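Sortase B (Clostridium perfringens, PDB 5YFK) is a class B sortase, a cysteine transpeptidase that probably cleaves a sorting signal and joins the protein substrate to the cell wall through an acyl-thioester intermediate. Local coordinates at residues G112-N117 with S209-V214; A122-F127 with A216-V221. The protein carries 1 engineered substitution. All coordinates share one frame; numbering follows the deposited sequence.

Contact 1: G112-N117 with S209-V214; sequences GHNMRN and SGYDFV. Engineered in segment 209-214: Ser209 (natural residue Cys).
Across the active site of the sortase beta-barrel, the loop that follows strand 107-111 faces the end of strand 203-210, bringing together two predicted catalytic positions, His113 and the engineered Ser209, a cysteine in nature. Gly112 enters beside strand 203-210, its carbonyl held by the Thr208 hydroxyl. His113 has its CB directed away from the opposite segment, and a water bridges the gap. This water lies in the plane of the imidazole at its edge, 3.0 Å from His113 ND1, accepts the backbone N-H of Asn114 and bonds Ser209 OG at 2.7 Å. NE2 of the same ring bonds the carbonyl of Leu80, so both ring nitrogens are engaged.

Asn114 grips the other segment twice. Its CG lies anti to the backbone N (chi1 165°), which sends ND2 to Ser209 O at 2.8 Å along a fairly straight bond (161° at the hydrogen); the acceptor lies near the amide plane, whereas the donor stands above the carbonyl plane. Its own backbone O receives the Tyr211 hydroxyl almost along the C=O axis, at the edge of the phenol ring. Arg116, bent at chi2 and chi3, lays its aliphatic chain over one ring face; the guanidinium, 15° from the ring plane, lies farther back, with Tyr211 CB over its face. Arg116 CD makes the CH-pi contact, 3.9 Å from the Tyr211 ring centroid.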
# COMPACT_ATOMS: atom_id res chain seq x y z
N GLY A 112 4.63 -3.60 3.70
CA GLY A 112 6.06 -3.36 3.52
C GLY A 112 6.77 -3.16 4.84
O GLY A 112 6.14 -2.83 5.84
N HIS A 113 8.07 -3.37 4.83
CA HIS A 113 8.92 -3.22 6.00
C HIS A 113 9.00 -1.76 6.46
O HIS A 113 8.95 -0.83 5.63
CB HIS A 113 10.34 -3.70 5.70
CG HIS A 113 10.53 -5.18 5.84
ND1 HIS A 113 10.29 -5.85 7.02
CD2 HIS A 113 11.12 -6.08 5.01
CE1 HIS A 113 10.71 -7.10 6.90
NE2 HIS A 113 11.14 -7.28 5.67
N ASN A 114 9.24 -1.58 7.76
CA ASN A 114 9.74 -0.33 8.31
C ASN A 114 10.99 -0.62 9.09
O ASN A 114 10.92 -1.11 10.21
CB ASN A 114 8.68 0.29 9.21
CG ASN A 114 9.24 1.40 10.10
OD1 ASN A 114 10.28 1.99 9.81
ND2 ASN A 114 8.46 1.78 11.10
N MET A 115 12.14 -0.49 8.44
CA MET A 115 13.39 -0.97 9.00
C MET A 115 14.20 0.15 9.66
O MET A 115 15.34 -0.07 10.08
CB MET A 115 14.20 -1.68 7.92
CG MET A 115 13.68 -3.08 7.61
SD MET A 115 14.81 -4.03 6.58
CE MET A 115 16.30 -4.02 7.59
N ARG A 116 13.56 1.29 9.87
CA ARG A 116 14.07 2.34 10.76
C ARG A 116 15.21 3.11 10.10
O ARG A 116 15.82 3.97 10.71
CB ARG A 116 14.54 1.76 12.10
CG ARG A 116 13.40 1.25 12.97
CD ARG A 116 13.52 1.74 14.41
NE ARG A 116 12.76 2.97 14.66
CZ ARG A 116 12.54 3.49 15.86
NH1 ARG A 116 13.00 2.88 16.95
NH2 ARG A 116 11.85 4.62 15.98
N ASN A 117 15.38 2.89 8.80
CA ASN A 117 16.35 3.66 8.03
C ASN A 117 15.66 4.42 6.90
O ASN A 117 16.26 4.67 5.85
CB ASN A 117 17.38 2.72 7.43
CG ASN A 117 16.83 1.96 6.25
OD1 ASN A 117 15.80 1.31 6.36
ND2 ASN A 117 17.39 2.22 5.08
N SER A 209 5.26 -2.23 10.13
CA SER A 209 5.58 -2.39 11.54
C SER A 209 5.95 -1.06 12.18
O SER A 209 6.39 -0.13 11.51
CB SER A 209 6.68 -3.42 11.71
OG SER A 209 7.92 -2.92 11.27
N GLY A 210 5.66 -0.92 13.48
CA GLY A 210 6.11 0.25 14.21
C GLY A 210 6.88 -0.14 15.46
O GLY A 210 7.04 -1.32 15.77
N TYR A 211 7.54 0.85 16.04
CA TYR A 211 8.42 0.58 17.18
C TYR A 211 8.05 1.33 18.44
O TYR A 211 8.76 1.22 19.45
CB TYR A 211 9.84 0.89 16.77
CG TYR A 211 10.29 0.03 15.65
CD1 TYR A 211 10.67 -1.28 15.87
CD2 TYR A 211 10.19 0.47 14.33
CE1 TYR A 211 10.99 -2.12 14.82
CE2 TYR A 211 10.43 -0.39 13.27
CZ TYR A 211 10.91 -1.66 13.53
OH TYR A 211 11.29 -2.49 12.49
N ASP A 212 6.85 1.89 18.48
CA ASP A 212 6.36 2.49 19.71
C ASP A 212 6.20 1.47 20.85
O ASP A 212 6.20 1.83 22.03
CB ASP A 212 5.02 3.17 19.47
CG ASP A 212 5.16 4.55 18.91
OD1 ASP A 212 6.30 5.01 18.78
OD2 ASP A 212 4.13 5.13 18.50
N PHE A 213 5.80 0.25 20.49
CA PHE A 213 5.62 -0.84 21.43
C PHE A 213 5.92 -2.12 20.68
O PHE A 213 5.93 -2.13 19.44
CB PHE A 213 4.20 -0.85 22.03
CG PHE A 213 3.08 -0.83 21.00
CD1 PHE A 213 2.44 0.36 20.66
CD2 PHE A 213 2.54 -2.02 20.52
CE1 PHE A 213 1.37 0.36 19.77
CE2 PHE A 213 1.44 -2.03 19.66
CZ PHE A 213 0.91 -0.82 19.22
N VAL A 214 6.26 -3.18 21.40
CA VAL A 214 6.65 -4.41 20.72
C VAL A 214 5.50 -5.01 19.89
O VAL A 214 4.32 -4.88 20.25
CB VAL A 214 7.23 -5.46 21.70
CG1 VAL A 214 6.22 -5.88 22.73
CG2 VAL A 214 7.74 -6.67 20.93
O HOH W 1 9.40 -4.06 9.26

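Contact 2: A122-F127 with A216-V221; sequences AQIKHF and ARIVVV
Ile124 presses its CG2 methyl against two residues of strand 216-225, meeting Val220 CG2 at 3.7 Å and Ile218 CG2 at 3.9 Å. With this methyl anti to the backbone N, it is directed from the 3-10 segment 122-127 toward the strand, part of the sortase beta-barrel. Successive i+3 to i backbone bonds, such as Phe127 N to Ile124 O at 3.0 Å, wind the segment and set Ile124 and Phe127 on its strand-facing side.

Ile218 and Val220 alternate along the strand with residues whose side chains turn elsewhere, so both direct CB toward the 3-10 segment. Ile124 slides past Ile218 in the opposite direction but crosses Val220 obliquely. The CG2 branch of Val220, anti to its carbonyl carbon, also reaches Phe127, whose side chain crosses it at about a right angle: Val220 CG2 lies 3.9 Å from Phe127 CB and meets the ring obliquely. Beyond this pair, Ile152 of strand 146-159 touches both Phe127 and Val220, and Phe132 packs edge-to-face with the Phe127 ring. At the exposed margin, Ile218 CD1 comes 3.8 Å from Lys125 CB, while the rest of the lysine chain runs away from the strand.

Arg217, next to Ile218 and the predicted transition-state stabiliser, bonds Ala216 O through NH1 at 3.0 Å. Methyl and methylene contacts join the two segments, and they imply an interface held by close apolar fit, with no directional polar bond between them.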
# COMPACT_ATOMS: atom_id res chain seq x y z
N ALA A 122 8.61 2.74 5.83
CA ALA A 122 8.94 3.50 7.05
C ALA A 122 8.06 4.73 7.17
O ALA A 122 7.56 5.06 8.25
CB ALA A 122 10.41 3.91 7.03
N GLN A 123 7.91 5.46 6.07
CA GLN A 123 7.23 6.76 6.14
C GLN A 123 5.75 6.73 6.33
O GLN A 123 5.14 7.77 6.63
CB GLN A 123 7.63 7.66 4.96
CG GLN A 123 9.07 8.09 5.10
CD GLN A 123 9.41 9.30 4.24
OE1 GLN A 123 8.58 9.79 3.46
NE2 GLN A 123 10.69 9.65 4.24
N ILE A 124 5.16 5.54 6.34
CA ILE A 124 3.77 5.41 6.80
C ILE A 124 3.57 5.96 8.22
O ILE A 124 2.53 6.56 8.54
CB ILE A 124 3.31 3.93 6.74
CG1 ILE A 124 3.34 3.41 5.31
CG2 ILE A 124 1.95 3.79 7.37
CD1 ILE A 124 2.47 4.11 4.29
N LYS A 125 4.64 5.93 9.00
CA LYS A 125 4.58 6.38 10.39
C LYS A 125 4.33 7.90 10.50
O LYS A 125 3.70 8.38 11.46
CB LYS A 125 5.88 5.98 11.08
CG LYS A 125 7.08 6.87 10.75
CD LYS A 125 8.35 6.31 11.36
CE LYS A 125 9.52 7.27 11.19
NZ LYS A 125 9.55 8.27 12.28
N HIS A 126 4.50 8.59 9.38
CA HIS A 126 4.35 10.06 9.40
C HIS A 126 2.88 10.39 9.52
O HIS A 126 2.51 11.45 9.99
CB HIS A 126 4.90 10.68 8.12
CG HIS A 126 6.39 10.67 8.02
ND1 HIS A 126 7.06 11.17 6.92
CD2 HIS A 126 7.36 10.36 8.93
CE1 HIS A 126 8.36 11.05 7.11
NE2 HIS A 126 8.57 10.61 8.33
N PHE A 127 2.03 9.46 9.10
CA PHE A 127 0.59 9.71 9.13
C PHE A 127 0.02 9.74 10.54
O PHE A 127 -1.09 10.24 10.75
CB PHE A 127 -0.12 8.69 8.25
CG PHE A 127 0.04 8.97 6.79
CD1 PHE A 127 -0.66 10.02 6.21
CD2 PHE A 127 0.99 8.30 6.04
CE1 PHE A 127 -0.45 10.37 4.89
CE2 PHE A 127 1.19 8.63 4.70
CZ PHE A 127 0.43 9.64 4.12
N ALA A 216 4.18 -3.66 17.27
CA ALA A 216 3.29 -2.62 16.76
C ALA A 216 3.17 -2.77 15.26
O ALA A 216 4.12 -3.20 14.58
CB ALA A 216 3.79 -1.23 17.11
N ARG A 217 1.96 -2.54 14.77
CA ARG A 217 1.71 -2.36 13.36
C ARG A 217 1.10 -0.99 13.15
O ARG A 217 0.21 -0.57 13.90
CB ARG A 217 0.74 -3.42 12.85
CG ARG A 217 1.28 -4.82 12.92
CD ARG A 217 2.43 -4.99 11.98
NE ARG A 217 2.95 -6.34 11.95
CZ ARG A 217 4.02 -6.77 12.64
NH1 ARG A 217 4.65 -5.98 13.51
NH2 ARG A 217 4.41 -8.02 12.49
N ILE A 218 1.53 -0.34 12.08
CA ILE A 218 0.91 0.95 11.71
C ILE A 218 0.11 0.79 10.41
O ILE A 218 0.57 0.14 9.51
CB ILE A 218 1.99 2.03 11.50
CG1 ILE A 218 2.94 2.07 12.72
CG2 ILE A 218 1.36 3.40 11.25
CD1 ILE A 218 4.13 3.00 12.55
N VAL A 219 -1.11 1.33 10.38
CA VAL A 219 -2.07 1.06 9.31
C VAL A 219 -2.60 2.38 8.77
O VAL A 219 -3.00 3.25 9.53
CB VAL A 219 -3.27 0.22 9.80
CG1 VAL A 219 -4.16 -0.23 8.64
CG2 VAL A 219 -2.81 -0.98 10.61
N VAL A 220 -2.63 2.50 7.44
CA VAL A 220 -3.31 3.57 6.77
C VAL A 220 -4.36 3.00 5.80
O VAL A 220 -4.12 2.00 5.12
CB VAL A 220 -2.34 4.48 5.99
CG1 VAL A 220 -3.13 5.48 5.15
CG2 VAL A 220 -1.44 5.24 6.97
N VAL A 221 -5.59 3.49 5.92
CA VAL A 221 -6.68 3.05 5.04
C VAL A 221 -7.22 4.25 4.25
O VAL A 221 -7.40 5.36 4.79
CB VAL A 221 -7.83 2.39 5.83
CG1 VAL A 221 -8.71 1.56 4.93
CG2 VAL A 221 -7.28 1.51 6.96

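Overall arrangement
Strands 203-210 and 216-225 are neighbours in one sheet, yet their contacts differ in chemistry. Contact 1 is partly buried and spans the predicted active site, its centre about 15 Å from the centre of the chain, and relies on directed polar bonds, water and an exposed arginine-tyrosine pair. Contact 2 is deeper, its centre at about 10 Å, and apolar. Both draw one segment from the connection between strand 107-111 and helix 130-135, and their segments alternate along the chain. The two meet directly: Gly210 N probably bonds Ala216 O, Ala122 packs on Asn114, and Arg217 touches Ser209, although its side chain leaves the strand on the face opposite to the apolar contact.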